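Local coordinates for beta-lactamase (Chitinophaga pinensis, PDB 6N36), which probably hydrolyses the beta-lactam ring of antibiotics, as a metallo-beta-lactamase with two zinc ions bound in its active site, at residues A93-K96 against Q97-A101; I32-Y35 against D36-M39; D9-D13 against K14-A18. All coordinates share one frame; numbering follows the deposited sequence. Where two conformers were deposited one is given.

Contact 1: A93-K96 against Q97-A101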
ATOM      1  N   ALA A  93      -2.044  10.657  -9.526  1.00 22.20           N
ATOM      2  CA  ALA A  93      -2.691  11.492 -10.572  1.00 23.93           C
ATOM      3  C   ALA A  93      -1.905  11.386 -11.872  1.00 24.66           C
ATOM      4  O   ALA A  93      -2.560  11.269 -12.956  1.00 25.78           O
ATOM      5  CB  ALA A  93      -2.834  12.926 -10.134  1.00 25.00           C
ATOM      6  N   ALA A  94      -0.583  11.451 -11.810  1.00 23.93           N
ATOM      7  CA  ALA A  94       0.283  11.382 -13.014  1.00 24.76           C
ATOM      8  C   ALA A  94       0.062  10.030 -13.678  1.00 25.01           C
ATOM      9  O   ALA A  94      -0.092   9.946 -14.914  1.00 24.57           O
ATOM     10  CB  ALA A  94       1.736  11.631 -12.690  1.00 25.05           C
ATOM     11  N   VAL A  95       0.104   8.953 -12.897  1.00 22.76           N
ATOM     12  CA  VAL A  95      -0.059   7.601 -13.479  1.00 22.95           C
ATOM     13  C   VAL A  95      -1.445   7.502 -14.129  1.00 24.43           C
ATOM     14  O   VAL A  95      -1.530   7.009 -15.277  1.00 25.08           O
ATOM     15  CB  VAL A  95       0.136   6.472 -12.441  1.00 22.23           C
ATOM     16  CG1 VAL A  95      -0.246   5.141 -13.043  1.00 23.48           C
ATOM     17  CG2 VAL A  95       1.555   6.462 -11.933  1.00 23.04           C
ATOM     18  N   LYS A  96      -2.501   8.001 -13.492  1.00 24.18           N
ATOM     19  CA  LYS A  96      -3.878   7.900 -14.054  1.00 25.58           C
ATOM     20  C   LYS A  96      -3.986   8.720 -15.348  1.00 27.17           C
ATOM     21  O   LYS A  96      -4.536   8.193 -16.333  1.00 27.87           O
ATOM     22  CB  LYS A  96      -4.905   8.420 -13.060  1.00 27.08           C
ATOM     23  CG  LYS A  96      -6.348   8.231 -13.503  1.00 29.03           C
ATOM     24  CD  LYS A  96      -7.376   8.614 -12.459  1.00 30.79           C
ATOM     25  CE  LYS A  96      -8.780   8.646 -13.042  1.00 35.86           C
ATOM     26  NZ  LYS A  96      -9.764   9.179 -12.079  1.00 37.96           N
ATOM     27  N   GLN A  97      -3.375   9.892 -15.363  1.00 27.43           N
ATOM     28  CA  GLN A  97      -3.382  10.757 -16.573  1.00 30.92           C
ATOM     29  C   GLN A  97      -2.682  10.029 -17.724  1.00 30.79           C
ATOM     30  O   GLN A  97      -3.188  10.132 -18.877  1.00 31.64           O
ATOM     31  CB  GLN A  97      -2.690  12.087 -16.313  1.00 32.22           C
ATOM     32  CG  GLN A  97      -2.830  12.999 -17.521  1.00 36.47           C
ATOM     33  CD  GLN A  97      -1.989  14.233 -17.398  1.00 42.85           C
ATOM     34  OE1 GLN A  97      -1.197  14.385 -16.460  1.00 50.27           O
ATOM     35  NE2 GLN A  97      -2.159  15.117 -18.370  1.00 47.35           N
ATOM     36  N   GLN A  98      -1.564   9.354 -17.456  1.00 28.84           N
ATOM     37  CA  GLN A  98      -0.713   8.736 -18.498  1.00 29.10           C
ATOM     38  C   GLN A  98      -1.288   7.426 -18.992  1.00 28.86           C
ATOM     39  O   GLN A  98      -0.869   7.049 -20.124  1.00 31.08           O
ATOM     40  CB  GLN A  98       0.716   8.564 -17.985  1.00 28.36           C
ATOM     41  CG  GLN A  98       1.401   9.886 -17.800  1.00 30.38           C
ATOM     42  CD  GLN A  98       2.762   9.702 -17.180  1.00 32.59           C
ATOM     43  OE1 GLN A  98       3.552   8.884 -17.641  1.00 35.18           O
ATOM     44  NE2 GLN A  98       3.045  10.487 -16.139  1.00 34.54           N
ATOM     45  N   THR A  99      -2.076   6.692 -18.190  1.00 27.80           N
ATOM     46  CA  THR A  99      -2.501   5.305 -18.489  1.00 27.18           C
ATOM     47  C   THR A  99      -4.007   5.244 -18.747  1.00 27.70           C
ATOM     48  O   THR A  99      -4.413   4.287 -19.346  1.00 29.45           O
ATOM     49  CB  THR A  99      -2.160   4.332 -17.347  1.00 26.28           C
ATOM     50  OG1 THR A  99      -2.880   4.794 -16.206  1.00 26.23           O
ATOM     51  CG2 THR A  99      -0.686   4.242 -17.011  1.00 26.81           C
ATOM     52  N   HIS A 100      -4.796   6.193 -18.252  1.00 30.52           N
ATOM     53  CA  HIS A 100      -6.274   6.110 -18.192  1.00 31.72           C
ATOM     54  C   HIS A 100      -6.717   4.842 -17.448  1.00 30.00           C
ATOM     55  O   HIS A 100      -7.835   4.365 -17.610  1.00 31.04           O
ATOM     56  CB  HIS A 100      -6.837   6.330 -19.625  1.00 37.56           C
ATOM     57  CG  HIS A 100      -6.896   7.785 -19.983  1.00 42.71           C
ATOM     58  ND1 HIS A 100      -7.608   8.261 -21.065  1.00 49.57           N
ATOM     59  CD2 HIS A 100      -6.334   8.881 -19.394  1.00 43.91           C
ATOM     60  CE1 HIS A 100      -7.480   9.575 -21.133  1.00 49.76           C
ATOM     61  NE2 HIS A 100      -6.700   9.982 -20.119  1.00 51.05           N
ATOM     62  N   ALA A 101      -5.932   4.380 -16.477  1.00 25.59           N
ATOM     63  CA  ALA A 101      -6.368   3.298 -15.576  1.00 24.92           C
ATOM     64  C   ALA A 101      -7.497   3.784 -14.665  1.00 26.52           C
ATOM     65  O   ALA A 101      -7.645   5.038 -14.472  1.00 27.24           O
ATOM     66  CB  ALA A 101      -5.174   2.825 -14.786  1.00 24.03           C
TER
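Three donors converge on Val-95 O near the end of helix 92-99. The shortest of the three bonds runs from the hydroxyl of Thr-99, whose OG1 lies 2.8 Å from Val-95 O and donates to it from above the carbonyl plane, 41° out of it. The amides of Gln-98 and Thr-99 reach the same oxygen only in weak, bent bonds. The Thr-99 torsion explains the hydroxyl's place: at chi1 61° OG1 sits between the backbone N and the carbonyl carbon, turned back toward the preceding turn. The hydroxyl also accepts, since Ala-101 N donates to Thr-99 OG1 at 3.1 Å. That second bond makes an ST turn, so one side chain closes the last helical turn and steers the chain leaving it.

Such endings illustrate how a helix trades its regular bonds for local substitutes. Gln-97 N to Ala-93 O at 2.9 Å and Gln-98 N to Ala-94 O at 3.0 Å are ordinary i to i+4 bonds, and His-100 N still finds Lys-96 O at 2.8 Å although His-100 has already turned to a positive phi of 55°. The edge of the His-100 ring lies by the same Lys-96 oxygen, CD2 approaching it in the ring plane. The Thr-99 and Val-95 side chains cross obliquely, CG2 of Thr-99 meeting CG1 of Val-95 at 4.1 Å, an apolar touch beside the polar one. Lys-96, extended throughout, runs its CG past Ala-101 O at 3.6 Å and carries NZ on to a hydrogen bond with Lys-134 O.

Val-95, Lys-96 and Ala-101 pack on Leu-79 of strand 76-80, while Gln-98 NE2 bonds to Asp-59 OD2 of helix 58-69. The turn thus delivers the chain from helix 92-99 into strand 102-106, next to strand 76-80 in the seven-stranded sheet.

Contact 2: I32-Y35 against D36-M39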
ATOM      1  N   ILE A  32       8.125  -3.278  -7.901  1.00 18.16           N
ATOM      2  CA  ILE A  32       8.615  -2.200  -8.803  1.00 18.42           C
ATOM      3  C   ILE A  32       8.819  -0.885  -8.031  1.00 18.88           C
ATOM      4  O   ILE A  32       8.865   0.173  -8.650  1.00 20.73           O
ATOM      5  CB  ILE A  32       7.687  -2.012 -10.014  1.00 18.42           C
ATOM      6  CG1 ILE A  32       6.240  -1.631  -9.647  1.00 19.56           C
ATOM      7  CG2 ILE A  32       7.745  -3.256 -10.876  1.00 19.19           C
ATOM      8  CD1 ILE A  32       5.462  -1.140 -10.839  1.00 21.24           C
ATOM      9  N   GLY A  33       8.950  -0.972  -6.722  1.00 18.47           N
ATOM     10  CA  GLY A  33       9.060   0.202  -5.862  1.00 18.56           C
ATOM     11  C   GLY A  33      10.476   0.704  -5.730  1.00 19.35           C
ATOM     12  O   GLY A  33      11.349   0.349  -6.502  1.00 20.89           O
ATOM     13  N   THR A  34      10.675   1.515  -4.706  1.00 18.77           N
ATOM     14  CA  THR A  34      12.000   2.087  -4.403  1.00 20.16           C
ATOM     15  C   THR A  34      12.650   1.299  -3.265  1.00 21.36           C
ATOM     16  O   THR A  34      12.149   0.247  -2.833  1.00 21.69           O
ATOM     17  CB  THR A  34      11.846   3.574  -4.102  1.00 21.30           C
ATOM     18  OG1 THR A  34      11.009   3.709  -2.954  1.00 20.20           O
ATOM     19  CG2 THR A  34      11.308   4.349  -5.274  1.00 21.78           C
ATOM     20  N   TYR A  35      13.810   1.771  -2.801  1.00 22.10           N
ATOM     21  CA  TYR A  35      14.471   1.073  -1.672  1.00 23.61           C
ATOM     22  C   TYR A  35      13.471   0.918  -0.519  1.00 24.10           C
ATOM     23  O   TYR A  35      13.489  -0.128   0.103  1.00 24.58           O
ATOM     24  CB  TYR A  35      15.761   1.794  -1.268  1.00 25.31           C
ATOM     25  CG  TYR A  35      16.599   1.029  -0.272  1.00 27.75           C
ATOM     26  CD1 TYR A  35      17.513   0.083  -0.703  1.00 28.78           C
ATOM     27  CD2 TYR A  35      16.493   1.266   1.080  1.00 30.31           C
ATOM     28  CE1 TYR A  35      18.276  -0.650   0.204  1.00 31.45           C
ATOM     29  CE2 TYR A  35      17.219   0.529   2.000  1.00 31.93           C
ATOM     30  CZ  TYR A  35      18.114  -0.426   1.551  1.00 33.56           C
ATOM     31  OH  TYR A  35      18.843  -1.165   2.443  1.00 39.61           O
ATOM     32  N   ASP A  36      12.702   1.956  -0.175  1.00 22.89           N
ATOM     33  CA  ASP A  36      11.810   1.916   0.995  1.00 22.86           C
ATOM     34  C   ASP A  36      10.360   1.736   0.564  1.00 21.68           C
ATOM     35  O   ASP A  36       9.574   1.122   1.348  1.00 22.28           O
ATOM     36  CB  ASP A  36      11.958   3.131   1.903  1.00 23.73           C
ATOM     37  CG  ASP A  36      11.204   2.916   3.193  1.00 25.49           C
ATOM     38  OD1 ASP A  36      11.512   1.900   3.881  1.00 26.39           O
ATOM     39  OD2 ASP A  36      10.304   3.721   3.486  1.00 24.62           O
ATOM     40  N   LEU A  37       9.924   2.365  -0.515  1.00 20.80           N
ATOM     41  CA  LEU A  37       8.448   2.425  -0.781  1.00 20.29           C
ATOM     42  C   LEU A  37       8.015   1.283  -1.683  1.00 20.43           C
ATOM     43  O   LEU A  37       8.432   1.166  -2.855  1.00 20.36           O
ATOM     44  CB  LEU A  37       8.081   3.769  -1.410  1.00 20.55           C
ATOM     45  CG  LEU A  37       8.298   4.991  -0.554  1.00 21.39           C
ATOM     46  CD1 LEU A  37       7.859   6.224  -1.295  1.00 21.96           C
ATOM     47  CD2 LEU A  37       7.571   4.863   0.779  1.00 21.38           C
ATOM     48  N   GLY A  38       7.083   0.503  -1.151  1.00 19.56           N
ATOM     49  CA  GLY A  38       6.557  -0.694  -1.796  1.00 19.29           C
ATOM     50  C   GLY A  38       5.513  -0.298  -2.838  1.00 19.11           C
ATOM     51  O   GLY A  38       4.548   0.390  -2.522  1.00 19.11           O
ATOM     52  N   MET A  39       5.715  -0.752  -4.065  1.00 18.57           N
ATOM     53  CA  MET A  39       4.835  -0.534  -5.235  1.00 18.02           C
ATOM     54  C   MET A  39       4.794  -1.888  -5.889  1.00 18.22           C
ATOM     55  O   MET A  39       5.850  -2.477  -6.089  1.00 19.59           O
ATOM     56  CB  MET A  39       5.351   0.500  -6.219  1.00 19.50           C
ATOM     57  CG  MET A  39       5.601   1.818  -5.549  1.00 20.85           C
ATOM     58  SD  MET A  39       6.457   2.993  -6.592  1.00 21.18           S
ATOM     59  CE  MET A  39       7.468   3.775  -5.318  1.00 20.83           C
TER
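The hairpin-like connection between antiparallel strands 29-31 and 40-42 brings Ile-32 to Thr-34 against Leu-37 to Met-39, close to the zinc site. Its two arms run 170° apart in direction. Ile-32 N donates to Met-39 O at 3.0 Å in a nearly straight bond, 173° at the hydrogen, and Thr-34 N donates to Leu-37 O at 2.9 Å.

Thr-34 supplies the side-chain bond that closes the turn. Its OG1, held between the backbone N and the carbonyl carbon (chi1 62°), accepts from Leu-37 N at 3.0 Å, so Thr-34 meets Leu-37 through both backbone and hydroxyl. The side chains of Thr-34 and Leu-37 lie side by side and point the same way, with OG1 against Leu-37 CB. The hydroxyl has a further partner in Trp-16 O of helix 14-17.

In the alpha-beta/beta-alpha sandwich of this family, loops at the ends of the sheet strands line the metal site, and this one does so directly: the Leu-37 side chain lies about 5 Å from a zinc ion and touches Asp-87 and His-88. Asp-36 OD2 takes a hydrogen bond from ND1 of His-226, a zinc ligand, making Asp-36 a second-shell residue that can fix the rotation of the imidazole.

The Met-39 side chain folds over Gly-33 CA. Its CB is 3.7 Å from Gly-33 CA, and a bend at chi3 brings CE to 3.9 Å from Thr-34 CG2. Gly-33 CA also makes a CH...O contact with Leu-37 O at 3.2 Å, where the bare alpha carbon lets the two arms come close. Ile-32 CG1 touches Met-39 CB at 4.1 Å, and both residues rest on Ile-62 of helix 58-69.

Contact 3: D9-D13 against K14-A18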
ATOM      1  N   ASP A   9       8.214  21.895  -0.503  1.00 58.20           N
ATOM      2  CA  ASP A   9       9.247  21.478   0.474  1.00 58.82           C
ATOM      3  C   ASP A   9       8.693  20.331   1.320  1.00 53.52           C
ATOM      4  O   ASP A   9       9.036  20.266   2.526  1.00 55.72           O
ATOM      5  CB  ASP A   9       9.610  22.671   1.361  1.00 64.18           C
ATOM      6  CG  ASP A   9      11.096  22.818   1.602  1.00 69.81           C
ATOM      7  OD1 ASP A   9      11.673  21.890   2.203  1.00 74.53           O
ATOM      8  OD2 ASP A   9      11.658  23.846   1.159  1.00 70.36           O
ATOM      9  N   LEU A  10       7.830  19.487   0.745  1.00 45.16           N
ATOM     10  CA  LEU A  10       7.372  18.263   1.446  1.00 42.14           C
ATOM     11  C   LEU A  10       8.587  17.411   1.804  1.00 37.30           C
ATOM     12  O   LEU A  10       9.485  17.242   0.952  1.00 37.78           O
ATOM     13  CB  LEU A  10       6.423  17.461   0.554  1.00 42.47           C
ATOM     14  CG  LEU A  10       4.983  17.962   0.512  1.00 44.88           C
ATOM     15  CD1 LEU A  10       4.189  17.183  -0.535  1.00 43.16           C
ATOM     16  CD2 LEU A  10       4.349  17.849   1.886  1.00 44.85           C
ATOM     17  N   TYR A  11       8.565  16.802   2.975  1.00 32.59           N
ATOM     18  CA  TYR A  11       9.629  15.862   3.382  1.00 33.59           C
ATOM     19  C   TYR A  11       9.647  14.623   2.478  1.00 32.07           C
ATOM     20  O   TYR A  11       8.608  14.000   2.303  1.00 30.74           O
ATOM     21  CB  TYR A  11       9.434  15.406   4.818  1.00 33.82           C
ATOM     22  CG  TYR A  11      10.319  14.261   5.222  1.00 34.20           C
ATOM     23  CD1 TYR A  11      11.678  14.457   5.381  1.00 35.66           C
ATOM     24  CD2 TYR A  11       9.814  12.997   5.450  1.00 33.62           C
ATOM     25  CE1 TYR A  11      12.508  13.417   5.768  1.00 36.54           C
ATOM     26  CE2 TYR A  11      10.630  11.947   5.833  1.00 34.52           C
ATOM     27  CZ  TYR A  11      11.982  12.168   6.004  1.00 35.16           C
ATOM     28  OH  TYR A  11      12.802  11.152   6.400  1.00 40.54           O
ATOM     29  N   VAL A  12      10.827  14.281   1.986  1.00 30.70           N
ATOM     30  CA  VAL A  12      11.073  13.005   1.258  1.00 29.18           C
ATOM     31  C   VAL A  12      12.299  12.336   1.868  1.00 29.24           C
ATOM     32  O   VAL A  12      13.396  12.919   1.771  1.00 30.56           O
ATOM     33  CB  VAL A  12      11.183  13.227  -0.264  1.00 30.07           C
ATOM     34  CG1 VAL A  12      11.420  11.945  -1.026  1.00 30.69           C
ATOM     35  CG2 VAL A  12       9.961  13.938  -0.814  1.00 30.77           C
ATOM     36  N   ASP A  13      12.157  11.165   2.459  1.00 27.69           N
ATOM     37  CA  ASP A  13      13.254  10.322   3.004  1.00 30.36           C
ATOM     38  C   ASP A  13      14.147   9.911   1.823  1.00 31.36           C
ATOM     39  O   ASP A  13      13.593   9.446   0.825  1.00 28.99           O
ATOM     40  CB  ASP A  13      12.662   9.135   3.749  1.00 30.20           C
ATOM     41  CG  ASP A  13      13.613   8.158   4.445  1.00 33.75           C
ATOM     42  OD1 ASP A  13      14.635   7.843   3.901  1.00 31.81           O
ATOM     43  OD2 ASP A  13      13.257   7.638   5.535  1.00 38.45           O
ATOM     44  N   LYS A  14      15.457   9.960   1.949  1.00 31.67           N
ATOM     45  CA  LYS A  14      16.315   9.570   0.798  1.00 33.32           C
ATOM     46  C   LYS A  14      15.957   8.145   0.340  1.00 32.38           C
ATOM     47  O   LYS A  14      16.016   7.859  -0.904  1.00 31.72           O
ATOM     48  CB  LYS A  14      17.787   9.716   1.183  1.00 36.36           C
ATOM     49  CG  LYS A  14      18.295   8.624   2.118  1.00 38.13           C
ATOM     50  CD  LYS A  14      19.805   8.747   2.463  1.00 40.15           C
ATOM     51  CE  LYS A  14      19.996   9.115   3.916  1.00 43.99           C
ATOM     52  NZ  LYS A  14      19.338   8.160   4.846  1.00 42.56           N
ATOM     53  N   GLU A  15      15.559   7.249   1.261  1.00 29.65           N
ATOM     54  CA  GLU A  15      15.254   5.844   0.874  1.00 29.62           C
ATOM     55  C   GLU A  15      13.922   5.769   0.101  1.00 28.11           C
ATOM     56  O   GLU A  15      13.670   4.757  -0.633  1.00 26.39           O
ATOM     57  CB  GLU A  15      15.218   4.967   2.121  1.00 31.84           C
ATOM     58  CG  GLU A  15      16.580   4.850   2.785  1.00 35.30           C
ATOM     59  CD  GLU A  15      16.666   3.800   3.883  1.00 38.59           C
ATOM     60  OE1 GLU A  15      15.600   3.269   4.283  1.00 38.36           O
ATOM     61  OE2 GLU A  15      17.807   3.491   4.326  1.00 44.10           O
ATOM     62  N   TRP A  16      13.085   6.801   0.202  1.00 25.57           N
ATOM     63  CA  TRP A  16      11.786   6.801  -0.539  1.00 25.14           C
ATOM     64  C   TRP A  16      12.035   6.920  -2.041  1.00 25.21           C
ATOM     65  O   TRP A  16      11.231   6.415  -2.837  1.00 23.57           O
ATOM     66  CB  TRP A  16      10.887   7.947  -0.072  1.00 23.88           C
ATOM     67  CG  TRP A  16      10.298   7.745   1.280  1.00 23.64           C
ATOM     68  CD1 TRP A  16      10.520   6.715   2.143  1.00 23.86           C
ATOM     69  CD2 TRP A  16       9.432   8.670   1.945  1.00 22.49           C
ATOM     70  NE1 TRP A  16       9.845   6.945   3.317  1.00 23.52           N
ATOM     71  CE2 TRP A  16       9.127   8.106   3.200  1.00 24.03           C
ATOM     72  CE3 TRP A  16       8.900   9.918   1.601  1.00 23.60           C
ATOM     73  CZ2 TRP A  16       8.323   8.790   4.120  1.00 24.32           C
ATOM     74  CZ3 TRP A  16       8.080  10.568   2.492  1.00 24.19           C
ATOM     75  CH2 TRP A  16       7.826  10.012   3.745  1.00 24.77           C
ATOM     76  N   SER A  17      13.064   7.656  -2.413  1.00 26.48           N
ATOM     77  CA  SER A  17      13.349   8.024  -3.821  0.60 29.25           C
ATOM     78  C   SER A  17      14.489   7.159  -4.377  1.00 27.58           C
ATOM     79  O   SER A  17      14.721   7.220  -5.596  1.00 29.52           O
ATOM     80  CB  SER A  17      13.645   9.510  -3.907  0.60 33.01           C
ATOM     81  OG  SER A  17      12.427  10.241  -3.784  0.60 36.86           O
ATOM     82  N   ALA A  18      15.194   6.417  -3.517  1.00 27.88           N
ATOM     83  CA  ALA A  18      16.389   5.615  -3.898  1.00 28.37           C
ATOM     84  C   ALA A  18      15.957   4.488  -4.844  1.00 27.98           C
ATOM     85  O   ALA A  18      15.001   3.766  -4.549  1.00 26.85           O
ATOM     86  CB  ALA A  18      17.094   5.043  -2.697  1.00 28.18           C
TER
HETATM   87  O   HOH W   1      16.917   7.414   5.287  1.00 46.72           O
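Trp-16 lays the face of its indole under Asp-13, whose CB stands 3.5 Å from the centroid of the five-membered ring and only 4° off its normal, a CH-pi contact. The Asp-13 carboxylate is moderately inclined to the ring plane, and the two side chains cross at about a right angle. Farther out on the indole, Tyr-11 presents its edge to the face of the six-membered ring: the centroids are 5.4 Å apart and the planes meet at 69°, an edge-to-face aromatic pair. Val-12 CG1 touches Trp-16 CB at 4.1 Å, at the root of the indole, and Val-12 CA lies by CE3.

The polar bonds show how a short helix is started. Asp-13 is the N-cap of the weakly bonded helix 14-17. With CG anti to the backbone N, its OD1 swings round to accept from Glu-15 N at 2.9 Å, on the anti side of the carboxylate and 27° out of its plane. The main chain adds a bond of its own, Trp-16 N to Asp-13 O at 2.8 Å. A water then links the cap to the first helical residue, donating to Asp-13 OD1 at 2.7 Å and accepting from Lys-14 NZ at 2.6 Å. Lys-14 NZ stays 4.8 Å from Asp-13 OD1, beyond direct contact, and its positive charge probably offsets part of the carboxylate's negative charge across the water.

Tyr-11 O receives the hydroxyl of Tyr-86, the first residue of helix 86-89, directly ahead of the zinc ligands Asp-87 and His-88. The Trp-16 side chain, about 5 Å from a zinc ion, also touches Val-55, and helix 14-17 packs against the loop joining strands 29-31 and 40-42, where Trp-16 touches Asp-36 and Leu-37.

Overall arrangement
From the N terminus the chain meets the contacts in series, none nested or crossing. Contact 3 comes first, turning the N-terminal loop into helix 14-17 at the rim of the zinc site. Contact 2 follows, closing the loop between strands 29-31 and 40-42, and it touches contact 3 directly: Tyr-35 N bonds to Ala-18 O at 2.9 Å, with centres about 12 Å apart. Contact 1 comes last, ending helix 92-99 before strand 102-106. Its centre is about 19 Å from that of contact 2 and 22 Å from that of contact 3, without touching either. Helix 58-69 nevertheless packs against both contacts 1 and 2.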